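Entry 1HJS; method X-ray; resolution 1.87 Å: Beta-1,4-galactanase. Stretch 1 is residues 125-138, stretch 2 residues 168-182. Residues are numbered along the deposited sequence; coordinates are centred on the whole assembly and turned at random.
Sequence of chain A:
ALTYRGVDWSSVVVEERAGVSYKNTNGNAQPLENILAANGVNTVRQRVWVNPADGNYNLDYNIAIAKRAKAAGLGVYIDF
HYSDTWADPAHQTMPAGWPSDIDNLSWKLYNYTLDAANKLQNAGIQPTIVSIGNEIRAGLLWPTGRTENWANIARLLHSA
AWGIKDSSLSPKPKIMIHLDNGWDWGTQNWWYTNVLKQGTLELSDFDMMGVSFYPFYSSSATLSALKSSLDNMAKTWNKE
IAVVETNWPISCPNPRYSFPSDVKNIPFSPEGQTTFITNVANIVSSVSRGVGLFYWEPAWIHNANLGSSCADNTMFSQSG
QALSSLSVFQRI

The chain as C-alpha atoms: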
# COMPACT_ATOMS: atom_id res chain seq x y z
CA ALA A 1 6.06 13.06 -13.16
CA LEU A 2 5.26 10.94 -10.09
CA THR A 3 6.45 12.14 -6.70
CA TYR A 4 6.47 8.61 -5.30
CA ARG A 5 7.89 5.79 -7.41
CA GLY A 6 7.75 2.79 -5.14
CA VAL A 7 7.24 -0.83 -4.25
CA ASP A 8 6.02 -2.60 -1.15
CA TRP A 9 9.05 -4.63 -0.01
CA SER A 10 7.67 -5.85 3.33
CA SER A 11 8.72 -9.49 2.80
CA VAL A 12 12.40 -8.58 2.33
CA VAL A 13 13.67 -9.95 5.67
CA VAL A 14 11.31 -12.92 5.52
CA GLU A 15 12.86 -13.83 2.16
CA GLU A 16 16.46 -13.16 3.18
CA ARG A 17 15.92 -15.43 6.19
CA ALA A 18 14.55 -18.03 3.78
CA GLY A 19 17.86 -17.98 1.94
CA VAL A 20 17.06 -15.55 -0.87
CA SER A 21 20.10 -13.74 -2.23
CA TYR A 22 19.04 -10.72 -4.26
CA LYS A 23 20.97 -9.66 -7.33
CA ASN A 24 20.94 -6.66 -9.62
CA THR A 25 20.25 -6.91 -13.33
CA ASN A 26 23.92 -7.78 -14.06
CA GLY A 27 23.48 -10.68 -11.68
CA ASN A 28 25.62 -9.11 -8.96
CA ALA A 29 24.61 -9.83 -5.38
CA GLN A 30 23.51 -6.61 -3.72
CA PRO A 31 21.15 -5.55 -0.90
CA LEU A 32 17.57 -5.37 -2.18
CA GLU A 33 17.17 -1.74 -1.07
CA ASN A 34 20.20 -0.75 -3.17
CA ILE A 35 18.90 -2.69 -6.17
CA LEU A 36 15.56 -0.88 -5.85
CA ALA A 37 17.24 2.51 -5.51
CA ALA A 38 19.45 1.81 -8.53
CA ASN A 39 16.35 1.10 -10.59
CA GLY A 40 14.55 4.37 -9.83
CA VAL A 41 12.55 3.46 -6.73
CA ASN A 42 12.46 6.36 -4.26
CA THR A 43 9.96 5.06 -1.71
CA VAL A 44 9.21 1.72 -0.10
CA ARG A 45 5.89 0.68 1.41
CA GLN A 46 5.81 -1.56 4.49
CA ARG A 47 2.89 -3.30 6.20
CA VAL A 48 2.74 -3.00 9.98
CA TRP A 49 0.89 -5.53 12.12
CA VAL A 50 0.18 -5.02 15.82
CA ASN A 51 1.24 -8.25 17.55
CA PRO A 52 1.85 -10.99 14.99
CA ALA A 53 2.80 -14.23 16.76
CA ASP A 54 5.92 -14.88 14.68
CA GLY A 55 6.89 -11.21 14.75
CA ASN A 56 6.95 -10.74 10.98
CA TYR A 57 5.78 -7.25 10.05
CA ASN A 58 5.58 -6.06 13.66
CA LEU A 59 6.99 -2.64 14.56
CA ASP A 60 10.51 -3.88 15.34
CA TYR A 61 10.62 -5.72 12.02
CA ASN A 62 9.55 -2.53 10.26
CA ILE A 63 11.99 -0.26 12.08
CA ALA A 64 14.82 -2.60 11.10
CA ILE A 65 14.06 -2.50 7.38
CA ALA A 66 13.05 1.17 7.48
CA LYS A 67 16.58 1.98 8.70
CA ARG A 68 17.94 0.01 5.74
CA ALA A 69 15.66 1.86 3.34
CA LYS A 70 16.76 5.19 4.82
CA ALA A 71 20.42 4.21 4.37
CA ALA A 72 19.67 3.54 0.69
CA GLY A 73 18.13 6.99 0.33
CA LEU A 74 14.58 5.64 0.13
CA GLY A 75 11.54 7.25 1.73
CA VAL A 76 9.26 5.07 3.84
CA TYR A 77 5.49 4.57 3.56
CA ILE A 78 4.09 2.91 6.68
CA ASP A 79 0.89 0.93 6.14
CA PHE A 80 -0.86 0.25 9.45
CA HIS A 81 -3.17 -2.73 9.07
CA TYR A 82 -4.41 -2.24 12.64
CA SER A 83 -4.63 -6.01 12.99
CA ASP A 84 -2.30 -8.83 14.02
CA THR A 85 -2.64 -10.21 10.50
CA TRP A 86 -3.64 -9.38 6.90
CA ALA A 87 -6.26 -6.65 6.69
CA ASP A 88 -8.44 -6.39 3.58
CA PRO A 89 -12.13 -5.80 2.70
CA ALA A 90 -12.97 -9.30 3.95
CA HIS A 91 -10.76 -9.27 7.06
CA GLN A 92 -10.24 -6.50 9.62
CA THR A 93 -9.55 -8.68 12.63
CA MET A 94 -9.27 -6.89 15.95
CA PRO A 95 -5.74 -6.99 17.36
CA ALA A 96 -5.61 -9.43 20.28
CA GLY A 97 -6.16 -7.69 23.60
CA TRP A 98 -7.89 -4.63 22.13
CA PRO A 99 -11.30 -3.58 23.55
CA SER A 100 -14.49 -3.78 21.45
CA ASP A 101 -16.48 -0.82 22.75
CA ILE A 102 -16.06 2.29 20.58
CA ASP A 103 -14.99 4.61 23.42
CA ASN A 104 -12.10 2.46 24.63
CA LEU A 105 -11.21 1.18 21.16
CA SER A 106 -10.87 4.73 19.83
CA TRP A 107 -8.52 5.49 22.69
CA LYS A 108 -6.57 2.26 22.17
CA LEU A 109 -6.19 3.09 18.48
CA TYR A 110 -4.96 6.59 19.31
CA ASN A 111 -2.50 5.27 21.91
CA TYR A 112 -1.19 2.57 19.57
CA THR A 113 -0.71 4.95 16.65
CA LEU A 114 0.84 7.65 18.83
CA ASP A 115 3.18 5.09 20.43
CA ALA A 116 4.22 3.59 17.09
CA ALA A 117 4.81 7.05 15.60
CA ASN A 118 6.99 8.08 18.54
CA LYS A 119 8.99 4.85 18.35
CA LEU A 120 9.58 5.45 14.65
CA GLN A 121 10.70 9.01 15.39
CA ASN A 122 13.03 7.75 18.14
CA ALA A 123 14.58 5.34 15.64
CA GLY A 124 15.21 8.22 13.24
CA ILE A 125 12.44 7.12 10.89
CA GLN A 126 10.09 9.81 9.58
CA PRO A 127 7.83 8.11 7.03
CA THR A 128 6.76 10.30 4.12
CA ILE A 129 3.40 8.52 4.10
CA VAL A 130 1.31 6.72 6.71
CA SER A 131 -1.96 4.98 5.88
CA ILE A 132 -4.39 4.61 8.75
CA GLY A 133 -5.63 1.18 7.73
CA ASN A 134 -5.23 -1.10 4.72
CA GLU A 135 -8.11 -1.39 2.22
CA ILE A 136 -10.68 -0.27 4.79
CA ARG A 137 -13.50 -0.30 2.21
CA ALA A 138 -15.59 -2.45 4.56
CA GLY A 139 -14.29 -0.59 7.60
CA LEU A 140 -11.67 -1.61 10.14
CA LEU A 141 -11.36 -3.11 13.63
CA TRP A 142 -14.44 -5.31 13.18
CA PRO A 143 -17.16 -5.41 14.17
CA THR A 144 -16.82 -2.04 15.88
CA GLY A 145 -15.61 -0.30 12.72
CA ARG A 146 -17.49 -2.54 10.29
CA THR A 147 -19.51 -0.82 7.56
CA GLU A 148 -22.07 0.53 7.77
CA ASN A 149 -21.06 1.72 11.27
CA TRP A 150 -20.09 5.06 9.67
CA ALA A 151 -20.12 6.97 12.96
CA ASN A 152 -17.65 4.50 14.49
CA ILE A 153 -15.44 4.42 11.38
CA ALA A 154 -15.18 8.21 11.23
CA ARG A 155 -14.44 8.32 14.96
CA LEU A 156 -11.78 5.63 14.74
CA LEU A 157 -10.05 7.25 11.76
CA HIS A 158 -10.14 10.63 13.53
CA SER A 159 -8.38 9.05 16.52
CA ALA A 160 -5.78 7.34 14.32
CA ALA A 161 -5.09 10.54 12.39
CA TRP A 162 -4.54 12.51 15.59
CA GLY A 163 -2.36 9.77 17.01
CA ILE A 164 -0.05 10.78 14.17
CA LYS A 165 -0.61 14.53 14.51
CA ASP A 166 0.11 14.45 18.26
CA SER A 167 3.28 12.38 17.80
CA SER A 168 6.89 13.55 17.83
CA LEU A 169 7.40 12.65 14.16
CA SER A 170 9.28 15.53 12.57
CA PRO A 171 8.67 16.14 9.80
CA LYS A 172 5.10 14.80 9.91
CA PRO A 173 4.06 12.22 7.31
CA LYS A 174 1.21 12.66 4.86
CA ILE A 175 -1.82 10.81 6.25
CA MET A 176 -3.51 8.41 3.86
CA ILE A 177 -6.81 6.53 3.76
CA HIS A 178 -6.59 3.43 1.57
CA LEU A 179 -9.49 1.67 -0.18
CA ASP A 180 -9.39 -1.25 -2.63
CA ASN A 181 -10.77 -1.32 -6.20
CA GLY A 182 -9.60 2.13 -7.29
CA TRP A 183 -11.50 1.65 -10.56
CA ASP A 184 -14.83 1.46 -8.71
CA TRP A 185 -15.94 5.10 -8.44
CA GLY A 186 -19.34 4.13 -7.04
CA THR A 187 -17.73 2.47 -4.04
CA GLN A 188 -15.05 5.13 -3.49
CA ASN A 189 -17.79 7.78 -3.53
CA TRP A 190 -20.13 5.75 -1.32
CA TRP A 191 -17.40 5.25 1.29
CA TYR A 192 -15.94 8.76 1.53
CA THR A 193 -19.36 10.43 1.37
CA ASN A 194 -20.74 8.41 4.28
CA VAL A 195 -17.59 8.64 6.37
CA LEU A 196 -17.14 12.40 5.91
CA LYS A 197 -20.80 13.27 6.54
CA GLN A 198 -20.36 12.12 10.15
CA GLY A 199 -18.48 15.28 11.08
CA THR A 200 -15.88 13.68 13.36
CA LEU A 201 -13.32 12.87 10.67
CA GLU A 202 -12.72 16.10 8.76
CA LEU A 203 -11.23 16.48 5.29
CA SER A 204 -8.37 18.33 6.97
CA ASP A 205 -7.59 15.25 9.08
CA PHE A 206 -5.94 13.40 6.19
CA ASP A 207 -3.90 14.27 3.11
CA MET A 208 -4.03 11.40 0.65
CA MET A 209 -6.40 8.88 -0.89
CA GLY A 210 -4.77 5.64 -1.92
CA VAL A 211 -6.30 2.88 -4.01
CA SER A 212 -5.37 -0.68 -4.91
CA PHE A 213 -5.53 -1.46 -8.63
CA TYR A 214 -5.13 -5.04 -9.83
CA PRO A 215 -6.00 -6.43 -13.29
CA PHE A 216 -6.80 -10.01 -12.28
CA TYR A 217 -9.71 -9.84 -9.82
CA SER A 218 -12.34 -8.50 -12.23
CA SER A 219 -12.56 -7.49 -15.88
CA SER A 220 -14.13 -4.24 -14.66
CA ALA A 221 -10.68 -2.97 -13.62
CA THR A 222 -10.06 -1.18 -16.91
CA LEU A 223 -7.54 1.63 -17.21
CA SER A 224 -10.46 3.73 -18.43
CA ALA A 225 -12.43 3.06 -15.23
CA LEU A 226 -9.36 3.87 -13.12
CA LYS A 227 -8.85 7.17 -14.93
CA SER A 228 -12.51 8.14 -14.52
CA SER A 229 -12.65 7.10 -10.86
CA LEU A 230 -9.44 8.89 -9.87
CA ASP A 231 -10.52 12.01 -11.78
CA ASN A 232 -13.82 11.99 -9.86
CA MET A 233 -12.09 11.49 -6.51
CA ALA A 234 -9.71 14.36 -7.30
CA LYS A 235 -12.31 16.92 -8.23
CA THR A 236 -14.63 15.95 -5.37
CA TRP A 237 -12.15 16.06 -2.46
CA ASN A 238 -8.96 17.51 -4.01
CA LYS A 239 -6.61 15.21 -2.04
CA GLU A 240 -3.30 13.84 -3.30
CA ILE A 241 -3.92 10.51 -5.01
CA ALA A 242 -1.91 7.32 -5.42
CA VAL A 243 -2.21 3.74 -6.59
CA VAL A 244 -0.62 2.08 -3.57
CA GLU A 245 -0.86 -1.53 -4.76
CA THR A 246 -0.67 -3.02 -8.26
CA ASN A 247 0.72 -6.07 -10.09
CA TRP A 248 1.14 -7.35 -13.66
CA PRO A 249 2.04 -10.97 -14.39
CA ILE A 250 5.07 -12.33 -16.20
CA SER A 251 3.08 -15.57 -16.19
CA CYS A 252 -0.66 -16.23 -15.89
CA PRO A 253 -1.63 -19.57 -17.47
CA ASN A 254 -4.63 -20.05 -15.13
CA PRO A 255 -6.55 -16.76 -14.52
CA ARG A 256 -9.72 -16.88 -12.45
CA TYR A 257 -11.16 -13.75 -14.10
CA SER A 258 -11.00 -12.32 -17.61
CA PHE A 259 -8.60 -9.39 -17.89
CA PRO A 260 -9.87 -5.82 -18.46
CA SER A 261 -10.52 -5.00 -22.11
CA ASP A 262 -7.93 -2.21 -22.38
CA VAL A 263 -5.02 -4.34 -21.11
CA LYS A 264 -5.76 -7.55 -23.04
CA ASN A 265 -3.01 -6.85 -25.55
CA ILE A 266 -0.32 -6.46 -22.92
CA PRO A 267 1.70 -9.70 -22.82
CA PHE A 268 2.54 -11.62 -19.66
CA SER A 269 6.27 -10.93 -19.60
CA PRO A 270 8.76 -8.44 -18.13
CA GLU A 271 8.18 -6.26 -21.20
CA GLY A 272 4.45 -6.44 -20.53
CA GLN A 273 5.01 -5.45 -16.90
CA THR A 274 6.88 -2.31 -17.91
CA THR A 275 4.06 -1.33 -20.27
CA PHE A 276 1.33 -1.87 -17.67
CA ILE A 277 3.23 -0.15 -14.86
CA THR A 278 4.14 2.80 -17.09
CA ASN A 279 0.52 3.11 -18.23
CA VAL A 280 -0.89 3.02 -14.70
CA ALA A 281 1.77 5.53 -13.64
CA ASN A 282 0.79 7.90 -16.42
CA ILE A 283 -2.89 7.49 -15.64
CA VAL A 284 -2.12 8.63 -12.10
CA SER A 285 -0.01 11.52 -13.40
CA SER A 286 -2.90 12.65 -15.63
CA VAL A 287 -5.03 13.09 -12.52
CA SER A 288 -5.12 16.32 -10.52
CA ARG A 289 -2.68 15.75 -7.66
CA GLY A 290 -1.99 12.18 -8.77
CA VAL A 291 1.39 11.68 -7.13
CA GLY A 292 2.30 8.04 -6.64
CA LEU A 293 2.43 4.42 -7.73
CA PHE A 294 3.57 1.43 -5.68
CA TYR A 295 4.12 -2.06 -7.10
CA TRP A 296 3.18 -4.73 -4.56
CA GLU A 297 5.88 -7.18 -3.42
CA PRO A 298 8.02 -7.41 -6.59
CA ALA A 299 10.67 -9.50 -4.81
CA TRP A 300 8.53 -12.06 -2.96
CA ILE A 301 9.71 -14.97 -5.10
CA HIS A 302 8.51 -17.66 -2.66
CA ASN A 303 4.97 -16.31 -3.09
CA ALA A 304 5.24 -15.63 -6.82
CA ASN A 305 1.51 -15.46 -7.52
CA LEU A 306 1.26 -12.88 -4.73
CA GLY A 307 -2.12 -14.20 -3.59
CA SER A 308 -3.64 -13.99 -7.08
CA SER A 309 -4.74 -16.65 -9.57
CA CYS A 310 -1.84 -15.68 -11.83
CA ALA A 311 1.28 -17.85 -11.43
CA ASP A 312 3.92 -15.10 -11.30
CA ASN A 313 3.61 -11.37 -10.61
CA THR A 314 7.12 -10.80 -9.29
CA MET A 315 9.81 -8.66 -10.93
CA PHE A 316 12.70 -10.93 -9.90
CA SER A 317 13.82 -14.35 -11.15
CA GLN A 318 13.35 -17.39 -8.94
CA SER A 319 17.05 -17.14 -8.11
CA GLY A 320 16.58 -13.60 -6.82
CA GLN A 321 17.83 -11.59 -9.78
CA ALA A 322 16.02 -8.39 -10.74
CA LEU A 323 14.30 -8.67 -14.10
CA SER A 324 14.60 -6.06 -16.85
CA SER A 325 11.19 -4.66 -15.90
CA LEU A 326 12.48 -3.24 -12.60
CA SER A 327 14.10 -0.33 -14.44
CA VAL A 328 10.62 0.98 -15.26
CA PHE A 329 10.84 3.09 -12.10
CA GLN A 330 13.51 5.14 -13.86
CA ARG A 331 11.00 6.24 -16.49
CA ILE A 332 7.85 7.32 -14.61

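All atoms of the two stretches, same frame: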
# COMPACT_ATOMS: atom_id res chain seq x y z
N ILE A 125 13.26 7.40 12.07
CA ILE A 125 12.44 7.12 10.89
C ILE A 125 11.23 8.04 10.81
O ILE A 125 10.34 7.98 11.65
CB ILE A 125 11.93 5.65 10.90
CG1 ILE A 125 13.11 4.68 10.98
CG2 ILE A 125 11.09 5.38 9.66
CD1 ILE A 125 14.09 4.80 9.82
N GLN A 126 11.21 8.90 9.80
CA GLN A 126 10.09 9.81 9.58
C GLN A 126 9.45 9.41 8.25
O GLN A 126 9.85 9.90 7.20
CB GLN A 126 10.54 11.27 9.51
CG GLN A 126 11.07 11.85 10.81
CD GLN A 126 12.53 11.49 11.06
OE1 GLN A 126 13.34 11.49 10.14
NE2 GLN A 126 12.86 11.21 12.32
N PRO A 127 8.47 8.51 8.29
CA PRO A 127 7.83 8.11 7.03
C PRO A 127 7.25 9.29 6.27
O PRO A 127 6.79 10.26 6.86
CB PRO A 127 6.77 7.10 7.47
CG PRO A 127 6.50 7.43 8.90
CD PRO A 127 7.86 7.82 9.44
N THR A 128 7.31 9.22 4.94
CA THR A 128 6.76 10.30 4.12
C THR A 128 5.25 10.11 4.01
O THR A 128 4.51 11.06 3.80
CB THR A 128 7.38 10.30 2.71
OG1 THR A 128 7.34 8.97 2.17
CG2 THR A 128 8.83 10.76 2.78
N ILE A 129 4.81 8.86 4.19
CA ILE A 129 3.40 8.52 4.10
C ILE A 129 3.01 7.49 5.16
O ILE A 129 3.78 6.58 5.47
CB ILE A 129 3.04 7.89 2.73
CG1 ILE A 129 3.39 8.85 1.59
CG2 ILE A 129 1.55 7.52 2.68
CD1 ILE A 129 3.18 8.26 0.21
N VAL A 130 1.82 7.66 5.73
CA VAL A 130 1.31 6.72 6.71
C VAL A 130 -0.16 6.49 6.39
O VAL A 130 -0.93 7.45 6.33
CB VAL A 130 1.39 7.26 8.16
CG1 VAL A 130 0.69 6.29 9.12
CG2 VAL A 130 2.85 7.44 8.57
N SER A 131 -0.55 5.24 6.15
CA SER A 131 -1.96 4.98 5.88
C SER A 131 -2.56 4.47 7.17
O SER A 131 -1.99 3.61 7.84
CB SER A 131 -2.14 3.93 4.76
OG SER A 131 -1.77 2.63 5.18
N ILE A 132 -3.70 5.04 7.55
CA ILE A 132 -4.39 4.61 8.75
C ILE A 132 -5.38 3.52 8.33
O ILE A 132 -6.58 3.77 8.17
CB ILE A 132 -5.10 5.79 9.45
CG1 ILE A 132 -5.91 6.61 8.44
CG2 ILE A 132 -4.06 6.68 10.13
CD1 ILE A 132 -6.62 7.81 9.05
N GLY A 133 -4.84 2.32 8.15
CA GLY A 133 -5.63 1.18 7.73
C GLY A 133 -5.23 0.71 6.34
O GLY A 133 -4.62 1.46 5.57
N ASN A 134 -5.55 -0.54 6.03
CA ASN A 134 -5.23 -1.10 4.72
C ASN A 134 -6.54 -1.59 4.10
O ASN A 134 -7.21 -2.44 4.67
CB ASN A 134 -4.26 -2.28 4.85
CG ASN A 134 -3.82 -2.83 3.50
OD1 ASN A 134 -2.94 -2.27 2.85
ND2 ASN A 134 -4.44 -3.92 3.08
N GLU A 135 -6.88 -1.03 2.93
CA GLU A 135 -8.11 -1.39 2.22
C GLU A 135 -9.31 -1.44 3.16
O GLU A 135 -9.98 -2.47 3.27
CB GLU A 135 -7.95 -2.73 1.50
CG GLU A 135 -6.79 -2.76 0.50
CD GLU A 135 -6.82 -3.98 -0.39
OE1 GLU A 135 -7.39 -5.01 0.02
OE2 GLU A 135 -6.24 -3.93 -1.50
N ILE A 136 -9.58 -0.33 3.83
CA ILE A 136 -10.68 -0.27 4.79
C ILE A 136 -12.04 0.04 4.16
O ILE A 136 -12.87 0.73 4.75
CB ILE A 136 -10.38 0.75 5.91
CG1 ILE A 136 -10.10 2.13 5.31
CG2 ILE A 136 -9.18 0.28 6.72
CD1 ILE A 136 -9.91 3.22 6.37
N ARG A 137 -12.26 -0.50 2.96
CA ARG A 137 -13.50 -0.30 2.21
C ARG A 137 -14.72 -0.86 2.94
O ARG A 137 -15.85 -0.42 2.72
CB ARG A 137 -13.38 -0.96 0.85
CG ARG A 137 -14.54 -0.70 -0.08
CD ARG A 137 -14.65 -1.86 -1.06
NE ARG A 137 -15.42 -2.96 -0.50
CZ ARG A 137 -15.33 -4.22 -0.90
NH1 ARG A 137 -14.49 -4.58 -1.86
NH2 ARG A 137 -16.12 -5.13 -0.35
N ALA A 138 -14.50 -1.86 3.79
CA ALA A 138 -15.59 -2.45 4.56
C ALA A 138 -15.36 -2.10 6.03
O ALA A 138 -15.86 -2.76 6.94
CB ALA A 138 -15.62 -3.97 4.37
N SER A 168 5.65 12.79 17.94
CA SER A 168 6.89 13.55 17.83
C SER A 168 7.53 13.46 16.45
O SER A 168 8.62 13.99 16.24
CB SER A 168 7.89 13.07 18.88
OG SER A 168 8.19 11.70 18.66
N LEU A 169 6.87 12.78 15.51
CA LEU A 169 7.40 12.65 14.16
C LEU A 169 7.67 14.03 13.58
O LEU A 169 6.78 14.87 13.51
CB LEU A 169 6.42 11.89 13.26
CG LEU A 169 6.36 10.37 13.43
CD1 LEU A 169 5.21 9.80 12.60
CD2 LEU A 169 7.68 9.75 12.98
N SER A 170 8.91 14.25 13.15
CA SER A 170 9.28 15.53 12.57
C SER A 170 10.33 15.33 11.48
O SER A 170 11.46 14.93 11.76
CB SER A 170 9.82 16.47 13.65
OG SER A 170 10.05 17.77 13.14
N PRO A 171 9.98 15.63 10.22
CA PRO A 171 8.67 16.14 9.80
C PRO A 171 7.53 15.13 9.89
O PRO A 171 7.76 13.92 9.99
CB PRO A 171 8.92 16.60 8.37
CG PRO A 171 9.91 15.58 7.89
CD PRO A 171 10.87 15.48 9.06
N LYS A 172 6.30 15.64 9.86
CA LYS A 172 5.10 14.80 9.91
C LYS A 172 4.90 14.11 8.56
O LYS A 172 5.29 14.64 7.52
CB LYS A 172 3.86 15.65 10.19
CG LYS A 172 3.22 15.39 11.53
CD LYS A 172 4.16 15.77 12.63
CE LYS A 172 3.56 15.48 13.99
NZ LYS A 172 4.54 15.93 15.02
N PRO A 173 4.29 12.92 8.57
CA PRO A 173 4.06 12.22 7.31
C PRO A 173 2.72 12.66 6.74
O PRO A 173 1.91 13.27 7.45
CB PRO A 173 4.00 10.76 7.75
CG PRO A 173 3.27 10.87 9.06
CD PRO A 173 3.95 12.07 9.72
N LYS A 174 2.49 12.36 5.47
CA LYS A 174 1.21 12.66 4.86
C LYS A 174 0.32 11.52 5.35
O LYS A 174 0.75 10.36 5.38
CB LYS A 174 1.32 12.64 3.34
CG LYS A 174 2.10 13.82 2.77
CD LYS A 174 2.23 13.73 1.26
CE LYS A 174 2.96 14.94 0.69
NZ LYS A 174 3.20 14.80 -0.78
N ILE A 175 -0.91 11.84 5.76
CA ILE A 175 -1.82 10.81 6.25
C ILE A 175 -2.71 10.32 5.12
O ILE A 175 -3.37 11.10 4.44
CB ILE A 175 -2.66 11.35 7.41
CG1 ILE A 175 -1.74 11.77 8.56
CG2 ILE A 175 -3.64 10.29 7.89
CD1 ILE A 175 -2.43 12.48 9.70
N MET A 176 -2.73 9.00 4.94
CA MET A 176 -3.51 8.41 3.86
C MET A 176 -4.60 7.43 4.29
O MET A 176 -4.45 6.70 5.26
CB MET A 176 -2.57 7.67 2.90
CG MET A 176 -3.27 6.80 1.87
SD MET A 176 -2.10 5.76 0.98
CE MET A 176 -1.35 6.95 -0.11
N ILE A 177 -5.71 7.46 3.55
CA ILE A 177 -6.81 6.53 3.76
C ILE A 177 -6.74 5.69 2.49
O ILE A 177 -6.69 6.22 1.38
CB ILE A 177 -8.17 7.25 3.87
CG1 ILE A 177 -8.27 7.93 5.23
CG2 ILE A 177 -9.31 6.25 3.69
CD1 ILE A 177 -9.55 8.75 5.43
N HIS A 178 -6.73 4.37 2.67
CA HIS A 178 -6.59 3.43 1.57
C HIS A 178 -7.76 2.48 1.38
O HIS A 178 -8.10 1.71 2.28
CB HIS A 178 -5.30 2.63 1.81
CG HIS A 178 -5.09 1.49 0.86
ND1 HIS A 178 -4.30 0.40 1.17
CD2 HIS A 178 -5.56 1.26 -0.39
CE1 HIS A 178 -4.29 -0.44 0.16
NE2 HIS A 178 -5.05 0.06 -0.81
N LEU A 179 -8.37 2.53 0.19
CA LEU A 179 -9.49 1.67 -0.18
C LEU A 179 -9.07 0.80 -1.37
O LEU A 179 -8.17 1.16 -2.13
CB LEU A 179 -10.70 2.52 -0.59
CG LEU A 179 -11.68 2.99 0.49
CD1 LEU A 179 -10.95 3.50 1.71
CD2 LEU A 179 -12.60 4.06 -0.12
N ASP A 180 -9.70 -0.36 -1.52
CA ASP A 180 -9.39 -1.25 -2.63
C ASP A 180 -10.17 -0.81 -3.87
O ASP A 180 -10.86 0.22 -3.85
CB ASP A 180 -9.75 -2.69 -2.27
CG ASP A 180 -11.24 -2.91 -2.17
OD1 ASP A 180 -11.95 -2.01 -1.67
OD2 ASP A 180 -11.71 -3.99 -2.59
N ASN A 181 -10.06 -1.59 -4.95
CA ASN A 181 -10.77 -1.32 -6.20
C ASN A 181 -10.83 0.15 -6.62
O ASN A 181 -11.91 0.74 -6.72
CB ASN A 181 -12.19 -1.89 -6.13
CG ASN A 181 -12.21 -3.40 -5.91
OD1 ASN A 181 -11.27 -4.10 -6.27
ND2 ASN A 181 -13.30 -3.90 -5.32
N GLY A 182 -9.66 0.73 -6.89
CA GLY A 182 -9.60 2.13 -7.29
C GLY A 182 -10.41 2.46 -8.53
O GLY A 182 -10.75 3.63 -8.75
O HOH W 1 7.13 11.24 9.50
O HOH W 2 -2.02 1.42 2.61
O HOH W 3 -6.38 3.54 5.28

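Two neighbouring parallel strands, 129-132 and 174-179, form the heart of this contact, and their backbones zip in the usual alternating ladder. Lys174 N donates to Thr128 O (2.9 Å), Val130 N to Lys174 O (2.9 Å), Met176 N to Val130 O (2.8 Å) and Ile132 N to Met176 O (2.9 Å). Val130, Lys174 and Met176 each use both N and O in the ladder. Ile129, Ser131, Lys174 and Met176 share one face, Val130 and Ile175 the other.

On the first face Met176 runs out with chi1 and chi2 both t, then turns at chi3 m, and its CE lies 4.1 Å from Ile129 CG2. Lys174 starts on the same face, but its extended chain leads its end away to a partner elsewhere in the structure. On the other face Val130, chi1 t, sets CG2 3.5 Å from Pro173 CG, a proline placed just before the strand. Ile132 adopts chi1 p and chi2 t; although its CA-to-CB bond points sideways, CD1 reaches Ile175 CG2 (4.0 Å) and Ile177 CG1 (4.2 Å). Ile136 repeats this p, t pair, with CD1 4.1 Å from Ile177 CG2 and CG1 3.9 Å from Leu179 CD1.

The ladder is interrupted after Ile132. Gly133, at phi 114° and psi 159°, has a backbone that calls for glycine, and a CB would clash with Ile136 CG2. A water fills the gap, donating to Gly133 O (2.7 Å) and accepting from His178 N (2.8 Å), before direct pairing resumes with Ile136 N to His178 O (3.0 Å). Glu135 N lies over one face of the His178 ring (chi1 t), and a second water links His178 ND1 to Ser131 OG, 2.9 Å from each. Beyond the strand, Arg137 (chi1 t, chi2 t, chi3 p) and Asp180 (chi1 p) both point toward the other stretch at CA-to-CB; opposite charges draw them into a salt bridge, Arg137 NH1 to Asp180 OD2 (2.9 Å), with OD2 at the guanidinium edge, near its plane, though the hydrogen bond is weak.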